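Long-range contacts in N-ACETYLMURAMOYL-L-ALANINE AMIDASE CwlV (Paenibacillus polymyxa, PDB 1JWQ), which probably hydrolyses the amide bond between N-acetylmuramic acid and L-alanine in peptidoglycan through its zinc-dependent catalytic domain, the part described here: residues K2-D7 with P45-V50; A8-K13 with N24-F29; F104-H109 with R121-G126. All coordinates share one frame; numbering follows the deposited sequence.

Interaction 1: residues K2-D7 with P45-V50; sequences KVVVID and PKLEVV
V4 and V50, with K2 and E48, carry the parallel pairing of strand 2-8 with strand 47-51, the two strands of a right-handed beta-alpha-beta crossover through helix 26-42 in an open alpha-beta-alpha fold. Strand 47-51 is the outermost on this side of the sheet. Five backbone hydrogen bonds hold the pair. K2 and V4 both give and receive, I6 gives only: K2 N donates to K46 O, V4 N to E48 O and I6 N to V50 O, while K2 O and V4 O accept from E48 N and V50 N. The V50 N to V4 O bond is the straightest, 2.8 Å long with 176° at the hydrogen. CA-H...O contacts fill in between, the shortest from V5 CA to V50 O at 3.1 Å.

Apolar contacts line both faces. On one, V4 CG2 meets L47 CD2 at 3.9 Å, the two side chains crossing obliquely, and I6 CG1 reaches V49 CG1 at 4.3 Å; L41 of helix 26-42 and L176 and I172 of helix 158-176 cover this side. On the other face V3 CG1 and V50 CG2 are 4.4 Å apart, and V5 CG2 lies 4.3 Å from V50 CB.

K2 NZ bonds to L176 O of helix 158-176. E48 has its CG anti to the backbone N (chi1 178°); the chain beyond CG is extended, runs alongside V3 and brings E48 OE2 within 3.8 Å of V3 CG2.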
loop_
_atom_site.group_PDB
_atom_site.type_symbol
_atom_site.label_atom_id
_atom_site.label_comp_id
_atom_site.label_asym_id
_atom_site.label_seq_id
_atom_site.Cartn_x
_atom_site.Cartn_y
_atom_site.Cartn_z
ATOM N N LYS A 2 -17.124 -3.942 8.207
ATOM C CA LYS A 2 -15.712 -3.963 8.551
ATOM C C LYS A 2 -15.071 -2.748 7.896
ATOM O O LYS A 2 -15.297 -2.473 6.717
ATOM C CB LYS A 2 -15.058 -5.258 8.064
ATOM C CG LYS A 2 -15.605 -6.495 8.767
ATOM C CD LYS A 2 -14.794 -7.744 8.466
ATOM C CE LYS A 2 -15.314 -8.925 9.278
ATOM N NZ LYS A 2 -14.478 -10.145 9.104
ATOM N N VAL A 3 -14.290 -2.013 8.678
ATOM C CA VAL A 3 -13.635 -0.808 8.197
ATOM C C VAL A 3 -12.238 -1.093 7.672
ATOM O O VAL A 3 -11.432 -1.748 8.331
ATOM C CB VAL A 3 -13.555 0.246 9.320
ATOM C CG1 VAL A 3 -12.808 1.472 8.844
ATOM C CG2 VAL A 3 -14.961 0.624 9.764
ATOM N N VAL A 4 -11.967 -0.583 6.477
ATOM C CA VAL A 4 -10.675 -0.764 5.830
ATOM C C VAL A 4 -10.055 0.602 5.579
ATOM O O VAL A 4 -10.638 1.431 4.885
ATOM C CB VAL A 4 -10.836 -1.478 4.471
ATOM C CG1 VAL A 4 -9.471 -1.650 3.800
ATOM C CG2 VAL A 4 -11.513 -2.821 4.670
ATOM N N VAL A 5 -8.879 0.843 6.147
ATOM C CA VAL A 5 -8.221 2.124 5.933
ATOM C C VAL A 5 -7.056 1.926 4.979
ATOM O O VAL A 5 -6.192 1.084 5.205
ATOM C CB VAL A 5 -7.724 2.741 7.263
ATOM C CG1 VAL A 5 -6.859 3.973 6.984
ATOM C CG2 VAL A 5 -8.918 3.140 8.118
ATOM N N ILE A 6 -7.073 2.687 3.891
ATOM C CA ILE A 6 -6.025 2.623 2.885
ATOM C C ILE A 6 -5.270 3.933 2.974
ATOM O O ILE A 6 -5.852 5.011 2.848
ATOM C CB ILE A 6 -6.600 2.474 1.469
ATOM C CG1 ILE A 6 -7.502 1.239 1.399
ATOM C CG2 ILE A 6 -5.459 2.379 0.460
ATOM C CD1 ILE A 6 -6.791 -0.076 1.628
ATOM N N ASP A 7 -3.968 3.819 3.186
ATOM C CA ASP A 7 -3.103 4.969 3.341
ATOM C C ASP A 7 -2.116 5.107 2.190
ATOM O O ASP A 7 -1.200 4.290 2.043
ATOM C CB ASP A 7 -2.357 4.830 4.671
ATOM C CG ASP A 7 -1.357 5.935 4.896
ATOM O OD1 ASP A 7 -0.163 5.619 5.078
ATOM O OD2 ASP A 7 -1.768 7.108 4.889
ATOM N N PRO A 45 -20.510 -4.444 -0.145
ATOM C CA PRO A 45 -21.341 -3.844 0.902
ATOM C C PRO A 45 -20.972 -4.238 2.337
ATOM O O PRO A 45 -21.447 -3.628 3.290
ATOM C CB PRO A 45 -22.754 -4.289 0.514
ATOM C CG PRO A 45 -22.522 -5.625 -0.101
ATOM C CD PRO A 45 -21.294 -5.387 -0.964
ATOM N N LYS A 46 -20.127 -5.250 2.489
ATOM C CA LYS A 46 -19.711 -5.690 3.816
ATOM C C LYS A 46 -18.529 -4.864 4.307
ATOM O O LYS A 46 -18.079 -5.014 5.444
ATOM C CB LYS A 46 -19.311 -7.166 3.790
ATOM C CG LYS A 46 -20.440 -8.123 3.435
ATOM C CD LYS A 46 -19.950 -9.559 3.447
ATOM C CE LYS A 46 -21.052 -10.532 3.055
ATOM N NZ LYS A 46 -20.558 -11.938 3.097
ATOM N N LEU A 47 -18.032 -3.986 3.444
ATOM C CA LEU A 47 -16.886 -3.151 3.782
ATOM C C LEU A 47 -17.162 -1.658 3.776
ATOM O O LEU A 47 -18.007 -1.162 3.033
ATOM C CB LEU A 47 -15.736 -3.424 2.809
ATOM C CG LEU A 47 -15.146 -4.834 2.755
ATOM C CD1 LEU A 47 -14.101 -4.886 1.649
ATOM C CD2 LEU A 47 -14.525 -5.196 4.103
ATOM N N GLU A 48 -16.423 -0.949 4.617
ATOM C CA GLU A 48 -16.508 0.496 4.707
ATOM C C GLU A 48 -15.072 0.942 4.474
ATOM O O GLU A 48 -14.234 0.842 5.366
ATOM C CB GLU A 48 -16.984 0.922 6.096
ATOM C CG GLU A 48 -17.060 2.422 6.286
ATOM C CD GLU A 48 -17.680 2.806 7.615
ATOM O OE1 GLU A 48 -17.641 4.004 7.958
ATOM O OE2 GLU A 48 -18.212 1.911 8.311
ATOM N N VAL A 49 -14.786 1.411 3.263
ATOM C CA VAL A 49 -13.436 1.830 2.905
ATOM C C VAL A 49 -13.167 3.299 3.178
ATOM O O VAL A 49 -13.908 4.176 2.733
ATOM C CB VAL A 49 -13.156 1.544 1.415
ATOM C CG1 VAL A 49 -11.709 1.879 1.080
ATOM C CG2 VAL A 49 -13.460 0.087 1.111
ATOM N N VAL A 50 -12.093 3.562 3.912
ATOM C CA VAL A 50 -11.717 4.922 4.251
ATOM C C VAL A 50 -10.278 5.179 3.836
ATOM O O VAL A 50 -9.384 4.414 4.182
ATOM C CB VAL A 50 -11.833 5.171 5.769
ATOM C CG1 VAL A 50 -11.332 6.573 6.105
ATOM C CG2 VAL A 50 -13.285 5.000 6.218
#

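Interaction 2: residues A8-K13 with N24-F29; sequences AGHGAK and NYEKTF. With ZN (zinc ion), chain B.
The CA atoms of G11 and K27 are 5.2 Å apart, where the loop leaving strand 2-8 passes the first turn of helix 26-42, with Y25 as its N-cap. Loop and helix start together supply two of the three protein ligands of the zinc site of this amidase domain; H80 is the third. H10 NE2 binds the zinc at 2.1 Å and E26 OE1 at 2.0 Å, and two waters complete the shell. The carboxylate comes to the imidazole edge, OE1 in the ring plane, yet the two flat groups are turned 74° apart. OE1 alone of the E26 carboxylate is on the metal; E26 OE2, 3.0 Å from the zinc, accepts from A17 N. The other nitrogen of the H10 ring, ND1, bonds to D14 OD2, a second-shell carboxylate that would fix the ring's rotation and probably polarise it toward the metal.

K27 makes the rest of the contact. Its CG sits between the backbone N and the carbonyl carbon (chi1 65°), the crowded position, and the chain beyond runs extended past G11 toward A12. K27 CB lies 3.8 Å from G11 N, and K27 CD also packs on A12. The ammonium has a salt bridge to D56, and K27 NZ donates to A12 O at 2.9 Å, 22° from the carbonyl plane.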
loop_
_atom_site.group_PDB
_atom_site.type_symbol
_atom_site.label_atom_id
_atom_site.label_comp_id
_atom_site.label_asym_id
_atom_site.label_seq_id
_atom_site.Cartn_x
_atom_site.Cartn_y
_atom_site.Cartn_z
ATOM N N ALA A 8 -2.320 6.131 1.365
ATOM C CA ALA A 8 -1.429 6.403 0.241
ATOM C C ALA A 8 -0.277 7.193 0.837
ATOM O O ALA A 8 -0.451 8.335 1.248
ATOM C CB ALA A 8 -2.147 7.236 -0.818
ATOM N N GLY A 9 0.898 6.577 0.891
ATOM C CA GLY A 9 2.046 7.237 1.476
ATOM C C GLY A 9 2.400 8.594 0.903
ATOM O O GLY A 9 2.204 8.856 -0.286
ATOM N N HIS A 10 2.906 9.461 1.773
ATOM C CA HIS A 10 3.351 10.795 1.392
ATOM C C HIS A 10 2.232 11.698 0.888
ATOM O O HIS A 10 1.060 11.462 1.171
ATOM C CB HIS A 10 4.451 10.650 0.345
ATOM C CG HIS A 10 5.456 9.599 0.698
ATOM N ND1 HIS A 10 6.315 9.728 1.769
ATOM C CD2 HIS A 10 5.662 8.358 0.197
ATOM C CE1 HIS A 10 7.001 8.607 1.914
ATOM N NE2 HIS A 10 6.624 7.761 0.975
ATOM N N GLY A 11 2.603 12.744 0.156
ATOM C CA GLY A 11 1.601 13.652 -0.367
ATOM C C GLY A 11 1.973 15.112 -0.230
ATOM O O GLY A 11 2.664 15.505 0.713
ATOM N N ALA A 12 1.510 15.913 -1.181
ATOM C CA ALA A 12 1.775 17.344 -1.191
ATOM C C ALA A 12 3.275 17.613 -1.168
ATOM O O ALA A 12 4.008 17.131 -2.032
ATOM C CB ALA A 12 1.091 18.008 0.003
ATOM N N LYS A 13 3.735 18.373 -0.179
ATOM C CA LYS A 13 5.150 18.701 -0.079
ATOM C C LYS A 13 6.040 17.467 0.012
ATOM O O LYS A 13 7.215 17.526 -0.339
ATOM C CB LYS A 13 5.405 19.630 1.113
ATOM C CG LYS A 13 4.987 19.079 2.467
ATOM C CD LYS A 13 5.241 20.110 3.558
ATOM C CE LYS A 13 4.868 19.574 4.929
ATOM N NZ LYS A 13 5.091 20.584 6.000
ATOM N N ASN A 24 8.485 11.143 -12.369
ATOM C CA ASN A 24 7.434 10.559 -11.538
ATOM C C ASN A 24 7.741 10.649 -10.048
ATOM O O ASN A 24 8.892 10.517 -9.630
ATOM C CB ASN A 24 7.226 9.087 -11.902
ATOM C CG ASN A 24 6.855 8.887 -13.354
ATOM O OD1 ASN A 24 7.555 8.194 -14.091
ATOM N ND2 ASN A 24 5.749 9.487 -13.771
ATOM N N TYR A 25 6.696 10.864 -9.255
ATOM C CA TYR A 25 6.811 10.957 -7.799
ATOM C C TYR A 25 6.083 9.780 -7.170
ATOM O O TYR A 25 5.025 9.380 -7.644
ATOM C CB TYR A 25 6.160 12.243 -7.286
ATOM C CG TYR A 25 6.941 13.506 -7.543
ATOM C CD1 TYR A 25 6.292 14.740 -7.617
ATOM C CD2 TYR A 25 8.331 13.481 -7.676
ATOM C CE1 TYR A 25 7.005 15.917 -7.816
ATOM C CE2 TYR A 25 9.055 14.654 -7.874
ATOM C CZ TYR A 25 8.386 15.866 -7.943
ATOM O OH TYR A 25 9.096 17.029 -8.136
ATOM N N GLU A 26 6.641 9.240 -6.095
ATOM C CA GLU A 26 6.012 8.118 -5.410
ATOM C C GLU A 26 4.609 8.478 -4.912
ATOM O O GLU A 26 3.693 7.658 -4.979
ATOM C CB GLU A 26 6.871 7.682 -4.220
ATOM C CG GLU A 26 6.241 6.583 -3.378
ATOM C CD GLU A 26 6.939 6.394 -2.051
ATOM O OE1 GLU A 26 6.392 5.665 -1.193
ATOM O OE2 GLU A 26 8.036 6.971 -1.864
ATOM N N LYS A 27 4.441 9.700 -4.408
ATOM C CA LYS A 27 3.142 10.126 -3.891
ATOM C C LYS A 27 2.036 9.966 -4.923
ATOM O O LYS A 27 0.893 9.644 -4.584
ATOM C CB LYS A 27 3.191 11.589 -3.419
ATOM C CG LYS A 27 3.443 12.613 -4.519
ATOM C CD LYS A 27 3.217 14.035 -4.005
ATOM C CE LYS A 27 3.361 15.066 -5.124
ATOM N NZ LYS A 27 2.984 16.447 -4.670
ATOM N N THR A 28 2.386 10.195 -6.184
ATOM C CA THR A 28 1.446 10.087 -7.294
ATOM C C THR A 28 1.021 8.633 -7.461
ATOM O O THR A 28 -0.164 8.333 -7.615
ATOM C CB THR A 28 2.106 10.575 -8.599
ATOM O OG1 THR A 28 2.680 11.869 -8.379
ATOM C CG2 THR A 28 1.083 10.663 -9.719
ATOM N N PHE A 29 2.000 7.736 -7.439
ATOM C CA PHE A 29 1.732 6.310 -7.559
ATOM C C PHE A 29 0.874 5.825 -6.391
ATOM O O PHE A 29 -0.112 5.120 -6.588
ATOM C CB PHE A 29 3.046 5.525 -7.574
ATOM C CG PHE A 29 2.863 4.030 -7.498
ATOM C CD1 PHE A 29 2.463 3.306 -8.613
ATOM C CD2 PHE A 29 3.071 3.353 -6.298
ATOM C CE1 PHE A 29 2.270 1.927 -8.540
ATOM C CE2 PHE A 29 2.883 1.977 -6.214
ATOM C CZ PHE A 29 2.481 1.261 -7.341
HETATM ZN ZN ZN B . 7.118 5.724 0.712
HETATM O O HOH W 1 8.494 4.289 0.342
HETATM O O HOH W 2 8.164 5.712 2.709
#

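Interaction 3: residues F104-H109 with R121-G126; sequences FANVMH and RGIRYG
H109 CG stands anti to its backbone N (chi1 -159°), and I123 CG1 stands anti to its carbonyl carbon (chi1 -59°), which brings the isoleucine's CG1 over the face of the imidazole. This is packing within a beta-alpha-beta unit: helix 102-116 lies against strand 120-125, the outermost strand on this side of the sheet, and the short segments run nearly antiparallel, their axes 9.0 Å apart at closest approach. I123 CG1 makes a CH-pi contact 3.9 Å from the H109 ring centroid, 27° off the normal. The two side chains slide past each other in opposite directions, and I123 CD1 meets H109 CB at 3.6 Å. Farther round the ring, H109 NE2 approaches G122 CA to 3.5 Å. I123 also spreads its branches over the helix: CG2 touches A105 CB at 3.9 Å, while CD1 comes to 3.2 Å from N106 OD1, the side chains crossing at about a right angle.

Both ring nitrogens have polar partners, ND1 in T94 OG1 and NE2 in D120 OD2. An alanine in place of H109 would probably leave I123 CG1 without the ring it covers and T94 and D120 without a shared partner. No hydrogen bond joins the two segments directly; the contact is one of apolar and CH-pi packing, and the imidazole, gripped at both nitrogens, offers I123 a face whose orientation is likely to be well fixed.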
loop_
_atom_site.group_PDB
_atom_site.type_symbol
_atom_site.label_atom_id
_atom_site.label_comp_id
_atom_site.label_asym_id
_atom_site.label_seq_id
_atom_site.Cartn_x
_atom_site.Cartn_y
_atom_site.Cartn_z
ATOM N N PHE A 104 -2.248 -11.136 8.539
ATOM C CA PHE A 104 -2.729 -10.278 7.469
ATOM C C PHE A 104 -1.628 -10.092 6.422
ATOM O O PHE A 104 -1.893 -10.149 5.226
ATOM C CB PHE A 104 -3.173 -8.935 8.058
ATOM C CG PHE A 104 -3.657 -7.940 7.035
ATOM C CD1 PHE A 104 -4.371 -8.351 5.911
ATOM C CD2 PHE A 104 -3.426 -6.584 7.222
ATOM C CE1 PHE A 104 -4.848 -7.412 4.986
ATOM C CE2 PHE A 104 -3.897 -5.639 6.310
ATOM C CZ PHE A 104 -4.611 -6.057 5.187
ATOM N N ALA A 105 -0.392 -9.876 6.860
ATOM C CA ALA A 105 0.701 -9.709 5.904
ATOM C C ALA A 105 0.819 -10.958 5.027
ATOM O O ALA A 105 1.014 -10.862 3.816
ATOM C CB ALA A 105 2.019 -9.455 6.636
ATOM N N ASN A 106 0.693 -12.131 5.640
ATOM C CA ASN A 106 0.779 -13.385 4.893
ATOM C C ASN A 106 -0.326 -13.481 3.844
ATOM O O ASN A 106 -0.063 -13.798 2.686
ATOM C CB ASN A 106 0.689 -14.591 5.837
ATOM C CG ASN A 106 1.921 -14.745 6.712
ATOM O OD1 ASN A 106 3.050 -14.611 6.243
ATOM N ND2 ASN A 106 1.710 -15.049 7.990
ATOM N N VAL A 107 -1.565 -13.215 4.246
ATOM C CA VAL A 107 -2.676 -13.284 3.302
ATOM C C VAL A 107 -2.503 -12.211 2.231
ATOM O O VAL A 107 -2.611 -12.492 1.038
ATOM C CB VAL A 107 -4.039 -13.105 4.016
ATOM C CG1 VAL A 107 -5.182 -13.078 2.996
ATOM C CG2 VAL A 107 -4.251 -14.249 5.005
ATOM N N MET A 108 -2.221 -10.982 2.652
ATOM C CA MET A 108 -2.035 -9.897 1.693
ATOM C C MET A 108 -0.970 -10.245 0.654
ATOM O O MET A 108 -1.203 -10.137 -0.549
ATOM C CB MET A 108 -1.639 -8.605 2.414
ATOM C CG MET A 108 -1.264 -7.465 1.479
ATOM S SD MET A 108 -2.601 -7.012 0.344
ATOM C CE MET A 108 -3.569 -5.963 1.414
ATOM N N HIS A 109 0.197 -10.675 1.115
ATOM C CA HIS A 109 1.286 -11.012 0.204
ATOM C C HIS A 109 0.888 -12.105 -0.783
ATOM O O HIS A 109 1.291 -12.080 -1.941
ATOM C CB HIS A 109 2.519 -11.464 0.989
ATOM C CG HIS A 109 3.796 -11.343 0.218
ATOM N ND1 HIS A 109 4.325 -10.126 -0.157
ATOM C CD2 HIS A 109 4.642 -12.286 -0.264
ATOM C CE1 HIS A 109 5.440 -10.326 -0.836
ATOM N NE2 HIS A 109 5.655 -11.626 -0.915
ATOM N N ARG A 121 10.158 -10.168 -3.091
ATOM C CA ARG A 121 11.130 -9.936 -2.034
ATOM C C ARG A 121 10.590 -10.361 -0.668
ATOM O O ARG A 121 11.226 -10.136 0.362
ATOM C CB ARG A 121 11.547 -8.465 -2.020
ATOM C CG ARG A 121 12.207 -7.990 -3.316
ATOM C CD ARG A 121 12.552 -6.513 -3.213
ATOM N NE ARG A 121 13.490 -6.285 -2.121
ATOM C CZ ARG A 121 14.798 -6.125 -2.279
ATOM N NH1 ARG A 121 15.332 -6.155 -3.496
ATOM N NH2 ARG A 121 15.575 -5.964 -1.215
ATOM N N GLY A 122 9.410 -10.976 -0.675
ATOM C CA GLY A 122 8.807 -11.486 0.543
ATOM C C GLY A 122 8.211 -10.537 1.562
ATOM O O GLY A 122 8.024 -9.343 1.313
ATOM N N ILE A 123 7.902 -11.108 2.725
ATOM C CA ILE A 123 7.322 -10.386 3.851
ATOM C C ILE A 123 8.449 -10.102 4.831
ATOM O O ILE A 123 9.178 -11.010 5.228
ATOM C CB ILE A 123 6.232 -11.236 4.528
ATOM C CG1 ILE A 123 5.144 -11.570 3.500
ATOM C CG2 ILE A 123 5.639 -10.487 5.709
ATOM C CD1 ILE A 123 4.161 -12.636 3.953
ATOM N N ARG A 124 8.588 -8.841 5.220
ATOM C CA ARG A 124 9.669 -8.449 6.115
ATOM C C ARG A 124 9.213 -7.578 7.273
ATOM O O ARG A 124 8.157 -6.953 7.221
ATOM C CB ARG A 124 10.719 -7.675 5.315
ATOM C CG ARG A 124 11.018 -8.280 3.951
ATOM C CD ARG A 124 12.028 -7.447 3.182
ATOM N NE ARG A 124 12.572 -8.194 2.053
ATOM C CZ ARG A 124 13.788 -8.011 1.553
ATOM N NH1 ARG A 124 14.589 -7.098 2.085
ATOM N NH2 ARG A 124 14.209 -8.749 0.535
ATOM N N TYR A 125 10.027 -7.544 8.322
ATOM C CA TYR A 125 9.729 -6.711 9.468
ATOM C C TYR A 125 10.179 -5.309 9.095
ATOM O O TYR A 125 11.240 -5.127 8.496
ATOM C CB TYR A 125 10.494 -7.178 10.711
ATOM C CG TYR A 125 10.448 -6.177 11.845
ATOM C CD1 TYR A 125 11.448 -5.213 11.997
ATOM C CD2 TYR A 125 9.389 -6.170 12.744
ATOM C CE1 TYR A 125 11.390 -4.270 13.022
ATOM C CE2 TYR A 125 9.319 -5.231 13.771
ATOM C CZ TYR A 125 10.322 -4.286 13.904
ATOM O OH TYR A 125 10.252 -3.362 14.916
ATOM N N GLY A 126 9.357 -4.324 9.429
ATOM C CA GLY A 126 9.699 -2.947 9.138
ATOM C C GLY A 126 9.219 -2.063 10.270
ATOM O O GLY A 126 8.030 -2.058 10.596
#

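How the interactions relate
Interactions 1 and 3 both reach the same six-stranded sheet, each at one of its outermost strands, 47-51 and 120-125; their centres are 20 Å apart, with about 7 Å between nearest atoms. Interaction 2 begins at A8, the last residue of strand 2-8, directly after D7, so the strand paired in interaction 1 leads into the zinc-binding loop, and helix 26-42 then leads back to strand 47-51. Even so, interactions 1 and 2 are 21 Å apart between centres, and the I6 side chain is about 13 Å from the zinc. Interaction 3 lies across the chain's centre from interaction 2, 22 Å between centres, away from the metal site.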